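Long-range contact in immunoreactive 84kD antigen PG93 (Porphyromonas gingivalis, PDB 5M11), which serves as an essential cell-surface component of the type-IX secretion system and binds calcium and zinc ions: residues Thr148-Leu161 / Leu164-Leu178. Residues are numbered along the deposited sequence; the frame is centred on the assembly and turned at random.
Sequences TKVTDVAKLDNDRL and LKEGQLFIGKETDNL
Strand 160-165 is the middle of an antiparallel meander, pairing with strand 150-155 through D152 and L164 and with strand 168-173 through L161 and G172, three strands of one four-stranded blade of the N-terminal beta-propeller. The segments meet at the two ends of strand 160-165. At one, T151 and D152 both face L164 in a classic beta bulge: L164 N donates almost straight to D152 O (3.2 Å, 171°), while T151 N and D152 N bond L164 O only weakly. At the other, L161 N to G172 O (2.7 Å) and G172 N to L161 O form a reciprocal pair, and E174 N prolongs it with a linear bond to D159 O (2.7 Å). With OG1 beside the backbone N (chi1 -64°), T151 rests its methyl CG2, anti to that N, on L164 CD2 at 3.6 Å. A water receives E166 N and donates to K149 O, linking the type I' turn 165-168 to the residues leading into strand 150-155. E174 CB and CG lie against D159 O, CG at 3.5 Å; the chain then bends at chi2 and OE1 bonds Y123 OH, tying this blade to the preceding one. L161 CD2 touches both E174 OE2 and L178 CD1 (4.0 Å each). R160 CG and CD both touch K173 CE (3.7 Å), and L156 crosses I171 at about a right angle, with CD1 3.7 Å from I171 CD1.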
loop_
_atom_site.group_PDB
_atom_site.type_symbol
_atom_site.label_atom_id
_atom_site.label_comp_id
_atom_site.label_asym_id
_atom_site.label_seq_id
_atom_site.Cartn_x
_atom_site.Cartn_y
_atom_site.Cartn_z
ATOM N N THR A 148 6.333 -11.727 27.200
ATOM C CA THR A 148 7.076 -10.710 27.937
ATOM C C THR A 148 8.085 -10.098 26.998
ATOM O O THR A 148 8.789 -10.837 26.308
ATOM C CB THR A 148 7.744 -11.327 29.182
ATOM O OG1 THR A 148 6.746 -12.006 29.942
ATOM C CG2 THR A 148 8.501 -10.305 30.051
ATOM N N LYS A 149 8.178 -8.757 26.973
ATOM C CA LYS A 149 9.145 -8.089 26.118
ATOM C C LYS A 149 10.531 -8.525 26.558
ATOM O O LYS A 149 10.826 -8.443 27.747
ATOM C CB LYS A 149 8.985 -6.548 26.177
ATOM C CG LYS A 149 9.870 -5.794 25.186
ATOM C CD LYS A 149 9.708 -4.306 25.262
ATOM C CE LYS A 149 10.957 -3.566 24.827
ATOM N NZ LYS A 149 12.062 -3.679 25.827
ATOM N N VAL A 150 11.313 -9.106 25.620
ATOM C CA VAL A 150 12.714 -9.524 25.759
ATOM C C VAL A 150 13.526 -8.524 24.917
ATOM O O VAL A 150 13.454 -8.532 23.694
ATOM C CB VAL A 150 12.976 -11.004 25.367
ATOM C CG1 VAL A 150 14.476 -11.298 25.280
ATOM C CG2 VAL A 150 12.300 -11.952 26.345
ATOM N N THR A 151 14.249 -7.639 25.585
ATOM C CA THR A 151 15.045 -6.557 25.025
ATOM C C THR A 151 16.166 -7.050 24.056
ATOM O O THR A 151 16.353 -6.417 23.013
ATOM C CB THR A 151 15.573 -5.749 26.203
ATOM O OG1 THR A 151 14.434 -5.189 26.866
ATOM C CG2 THR A 151 16.546 -4.659 25.802
ATOM N N ASP A 152 16.902 -8.130 24.376
ATOM C CA ASP A 152 17.997 -8.597 23.516
ATOM C C ASP A 152 18.401 -10.047 23.820
ATOM O O ASP A 152 18.005 -10.585 24.855
ATOM C CB ASP A 152 19.234 -7.679 23.674
ATOM C CG ASP A 152 20.027 -7.466 22.390
ATOM O OD1 ASP A 152 20.104 -8.408 21.566
ATOM O OD2 ASP A 152 20.603 -6.381 22.229
ATOM N N VAL A 153 19.182 -10.670 22.925
ATOM C CA VAL A 153 19.636 -12.032 23.115
ATOM C C VAL A 153 21.105 -12.177 22.609
ATOM O O VAL A 153 21.552 -11.447 21.704
ATOM C CB VAL A 153 18.655 -13.094 22.494
ATOM C CG1 VAL A 153 18.545 -13.005 20.967
ATOM C CG2 VAL A 153 18.976 -14.523 22.954
ATOM N N ALA A 154 21.853 -13.091 23.257
ATOM C CA ALA A 154 23.223 -13.393 22.922
ATOM C C ALA A 154 23.534 -14.876 23.238
ATOM O O ALA A 154 23.088 -15.421 24.243
ATOM C CB ALA A 154 24.170 -12.468 23.659
ATOM N N LYS A 155 24.274 -15.527 22.349
ATOM C CA LYS A 155 24.632 -16.907 22.523
ATOM C C LYS A 155 26.095 -16.957 22.929
ATOM O O LYS A 155 26.929 -16.250 22.362
ATOM C CB LYS A 155 24.332 -17.672 21.212
ATOM C CG LYS A 155 24.603 -19.159 21.207
ATOM C CD LYS A 155 23.607 -19.994 21.987
ATOM C CE LYS A 155 23.831 -21.468 21.714
ATOM N NZ LYS A 155 25.118 -21.963 22.278
ATOM N N LEU A 156 26.397 -17.794 23.908
ATOM C CA LEU A 156 27.737 -17.977 24.435
ATOM C C LEU A 156 28.260 -19.430 24.253
ATOM O O LEU A 156 27.628 -20.296 23.644
ATOM C CB LEU A 156 27.724 -17.619 25.938
ATOM C CG LEU A 156 27.536 -16.167 26.308
ATOM C CD1 LEU A 156 26.881 -16.053 27.654
ATOM C CD2 LEU A 156 28.858 -15.465 26.387
ATOM N N ASP A 157 29.436 -19.669 24.825
ATOM C CA ASP A 157 30.106 -20.951 24.917
ATOM C C ASP A 157 29.274 -21.951 25.716
ATOM O O ASP A 157 28.483 -21.554 26.570
ATOM C CB ASP A 157 31.456 -20.746 25.641
ATOM C CG ASP A 157 32.559 -20.164 24.786
ATOM O OD1 ASP A 157 32.593 -20.482 23.569
ATOM O OD2 ASP A 157 33.448 -19.463 25.354
ATOM N N ASN A 158 29.498 -23.250 25.463
ATOM C CA ASN A 158 28.898 -24.373 26.188
ATOM C C ASN A 158 27.363 -24.245 26.304
ATOM O O ASN A 158 26.808 -24.222 27.411
ATOM C CB ASN A 158 29.557 -24.535 27.585
ATOM C CG ASN A 158 31.064 -24.357 27.582
ATOM O OD1 ASN A 158 31.595 -23.407 28.182
ATOM N ND2 ASN A 158 31.782 -25.248 26.877
ATOM N N ASP A 159 26.703 -24.147 25.131
ATOM C CA ASP A 159 25.257 -24.072 24.944
ATOM C C ASP A 159 24.545 -23.047 25.894
ATOM O O ASP A 159 23.365 -23.243 26.226
ATOM C CB ASP A 159 24.637 -25.487 25.103
ATOM C CG ASP A 159 24.342 -26.229 23.791
ATOM O OD1 ASP A 159 23.855 -25.574 22.822
ATOM O OD2 ASP A 159 24.535 -27.479 23.752
ATOM N N ARG A 160 25.248 -21.970 26.315
ATOM C CA ARG A 160 24.677 -20.962 27.210
ATOM C C ARG A 160 24.011 -19.840 26.420
ATOM O O ARG A 160 24.512 -19.415 25.377
ATOM C CB ARG A 160 25.722 -20.392 28.144
ATOM C CG ARG A 160 26.010 -21.266 29.355
ATOM C CD ARG A 160 27.508 -21.362 29.635
ATOM N NE ARG A 160 28.212 -20.119 29.302
ATOM C CZ ARG A 160 29.509 -20.032 29.034
ATOM N NH1 ARG A 160 30.268 -21.121 29.045
ATOM N NH2 ARG A 160 30.055 -18.862 28.741
ATOM N N LEU A 161 22.872 -19.387 26.907
ATOM C CA LEU A 161 22.069 -18.381 26.267
ATOM C C LEU A 161 21.875 -17.212 27.223
ATOM O O LEU A 161 21.627 -17.397 28.422
ATOM C CB LEU A 161 20.748 -19.061 25.910
ATOM C CG LEU A 161 19.886 -18.491 24.804
ATOM C CD1 LEU A 161 20.576 -18.615 23.466
ATOM C CD2 LEU A 161 18.563 -19.248 24.760
ATOM N N LEU A 164 18.104 -10.554 28.013
ATOM C CA LEU A 164 17.875 -9.316 28.731
ATOM C C LEU A 164 16.379 -9.014 28.701
ATOM O O LEU A 164 15.843 -8.761 27.622
ATOM C CB LEU A 164 18.711 -8.189 28.106
ATOM C CG LEU A 164 18.600 -6.780 28.678
ATOM C CD1 LEU A 164 19.202 -6.671 30.091
ATOM C CD2 LEU A 164 19.327 -5.828 27.790
ATOM N N LYS A 165 15.691 -9.157 29.852
ATOM C CA LYS A 165 14.275 -8.838 29.939
ATOM C C LYS A 165 14.035 -8.073 31.222
ATOM O O LYS A 165 14.672 -8.343 32.254
ATOM C CB LYS A 165 13.334 -10.054 29.794
ATOM C CG LYS A 165 13.257 -11.032 30.967
ATOM C CD LYS A 165 12.087 -12.028 30.834
ATOM C CE LYS A 165 11.978 -13.007 31.994
ATOM N NZ LYS A 165 11.581 -12.365 33.285
ATOM N N GLU A 166 13.157 -7.055 31.127
ATOM C CA GLU A 166 12.780 -6.150 32.199
ATOM C C GLU A 166 14.024 -5.681 33.015
ATOM O O GLU A 166 14.013 -5.729 34.239
ATOM C CB GLU A 166 11.734 -6.810 33.112
ATOM C CG GLU A 166 10.433 -7.218 32.442
ATOM C CD GLU A 166 9.616 -8.238 33.220
ATOM O OE1 GLU A 166 10.222 -9.075 33.931
ATOM O OE2 GLU A 166 8.372 -8.237 33.072
ATOM N N GLY A 167 15.079 -5.241 32.338
ATOM C CA GLY A 167 16.273 -4.721 33.009
ATOM C C GLY A 167 17.108 -5.714 33.801
ATOM O O GLY A 167 17.923 -5.321 34.642
ATOM N N GLN A 168 16.936 -7.002 33.515
ATOM C CA GLN A 168 17.674 -8.062 34.161
ATOM C C GLN A 168 18.417 -8.913 33.140
ATOM O O GLN A 168 17.876 -9.239 32.080
ATOM C CB GLN A 168 16.709 -8.936 34.949
ATOM C CG GLN A 168 16.554 -8.542 36.393
ATOM C CD GLN A 168 15.627 -9.486 37.117
ATOM O OE1 GLN A 168 14.613 -9.954 36.578
ATOM N NE2 GLN A 168 15.932 -9.752 38.375
ATOM N N LEU A 169 19.631 -9.315 33.467
ATOM C CA LEU A 169 20.331 -10.201 32.560
ATOM C C LEU A 169 20.228 -11.650 33.093
ATOM O O LEU A 169 20.563 -11.903 34.255
ATOM C CB LEU A 169 21.787 -9.747 32.381
ATOM C CG LEU A 169 22.589 -10.472 31.316
ATOM C CD1 LEU A 169 22.004 -10.243 29.939
ATOM C CD2 LEU A 169 24.042 -10.048 31.348
ATOM N N PHE A 170 19.720 -12.589 32.258
ATOM C CA PHE A 170 19.601 -14.008 32.628
ATOM C C PHE A 170 20.513 -14.870 31.784
ATOM O O PHE A 170 20.705 -14.563 30.609
ATOM C CB PHE A 170 18.156 -14.517 32.486
ATOM C CG PHE A 170 17.153 -13.783 33.331
ATOM C CD1 PHE A 170 16.979 -14.106 34.667
ATOM C CD2 PHE A 170 16.390 -12.748 32.793
ATOM C CE1 PHE A 170 16.052 -13.418 35.450
ATOM C CE2 PHE A 170 15.460 -12.064 33.575
ATOM C CZ PHE A 170 15.287 -12.409 34.894
ATOM N N ILE A 171 21.096 -15.928 32.394
ATOM C CA ILE A 171 21.914 -16.940 31.706
ATOM C C ILE A 171 21.219 -18.297 31.861
ATOM O O ILE A 171 20.684 -18.599 32.936
ATOM C CB ILE A 171 23.381 -16.980 32.171
ATOM C CG1 ILE A 171 24.243 -17.852 31.252
ATOM C CG2 ILE A 171 23.525 -17.372 33.640
ATOM C CD1 ILE A 171 25.651 -17.261 30.980
ATOM N N GLY A 172 21.190 -19.078 30.794
ATOM C CA GLY A 172 20.571 -20.388 30.846
ATOM C C GLY A 172 21.194 -21.332 29.861
ATOM O O GLY A 172 21.621 -20.883 28.795
ATOM N N LYS A 173 21.246 -22.642 30.196
ATOM C CA LYS A 173 21.818 -23.646 29.290
ATOM C C LYS A 173 20.736 -24.212 28.439
ATOM O O LYS A 173 19.724 -24.690 28.954
ATOM C CB LYS A 173 22.578 -24.766 30.025
ATOM C CG LYS A 173 23.957 -24.296 30.468
ATOM C CD LYS A 173 25.056 -25.324 30.226
ATOM C CE LYS A 173 26.435 -24.771 30.543
ATOM N NZ LYS A 173 26.557 -24.244 31.927
ATOM N N GLU A 174 20.962 -24.197 27.122
ATOM C CA GLU A 174 19.991 -24.670 26.140
ATOM C C GLU A 174 19.585 -26.119 26.372
ATOM O O GLU A 174 18.420 -26.472 26.108
ATOM C CB GLU A 174 20.518 -24.451 24.750
ATOM C CG GLU A 174 20.365 -22.991 24.386
ATOM C CD GLU A 174 19.960 -22.758 22.955
ATOM O OE1 GLU A 174 20.875 -22.732 22.105
ATOM O OE2 GLU A 174 18.742 -22.662 22.675
ATOM N N THR A 175 20.480 -26.910 26.995
ATOM C CA THR A 175 20.190 -28.304 27.312
ATOM C C THR A 175 19.162 -28.426 28.497
ATOM O O THR A 175 18.631 -29.523 28.724
ATOM C CB THR A 175 21.480 -29.109 27.553
ATOM O OG1 THR A 175 22.055 -28.765 28.821
ATOM C CG2 THR A 175 22.486 -28.974 26.393
ATOM N N ASP A 176 18.860 -27.317 29.214
ATOM C CA ASP A 176 17.852 -27.396 30.267
ATOM C C ASP A 176 16.515 -26.888 29.706
ATOM O O ASP A 176 16.455 -26.483 28.540
ATOM C CB ASP A 176 18.295 -26.657 31.528
ATOM C CG ASP A 176 19.708 -26.990 32.000
ATOM O OD1 ASP A 176 20.276 -27.996 31.521
ATOM O OD2 ASP A 176 20.255 -26.229 32.827
ATOM N N ASN A 177 15.425 -27.024 30.460
ATOM C CA ASN A 177 14.115 -26.608 29.960
ATOM C C ASN A 177 13.981 -25.125 30.203
ATOM O O ASN A 177 13.490 -24.706 31.263
ATOM C CB ASN A 177 12.997 -27.410 30.637
ATOM C CG ASN A 177 11.618 -27.028 30.201
ATOM O OD1 ASN A 177 11.385 -26.571 29.078
ATOM N ND2 ASN A 177 10.666 -27.246 31.080
ATOM N N LEU A 178 14.457 -24.315 29.247
ATOM C CA LEU A 178 14.468 -22.863 29.430
ATOM C C LEU A 178 13.066 -22.243 29.316
ATOM O O LEU A 178 12.913 -21.031 29.469
ATOM C CB LEU A 178 15.472 -22.184 28.496
ATOM C CG LEU A 178 16.927 -22.591 28.658
ATOM C CD1 LEU A 178 17.818 -21.795 27.686
ATOM C CD2 LEU A 178 17.408 -22.434 30.105
HETATM O O HOH W 1 12.027 -6.336 28.721
#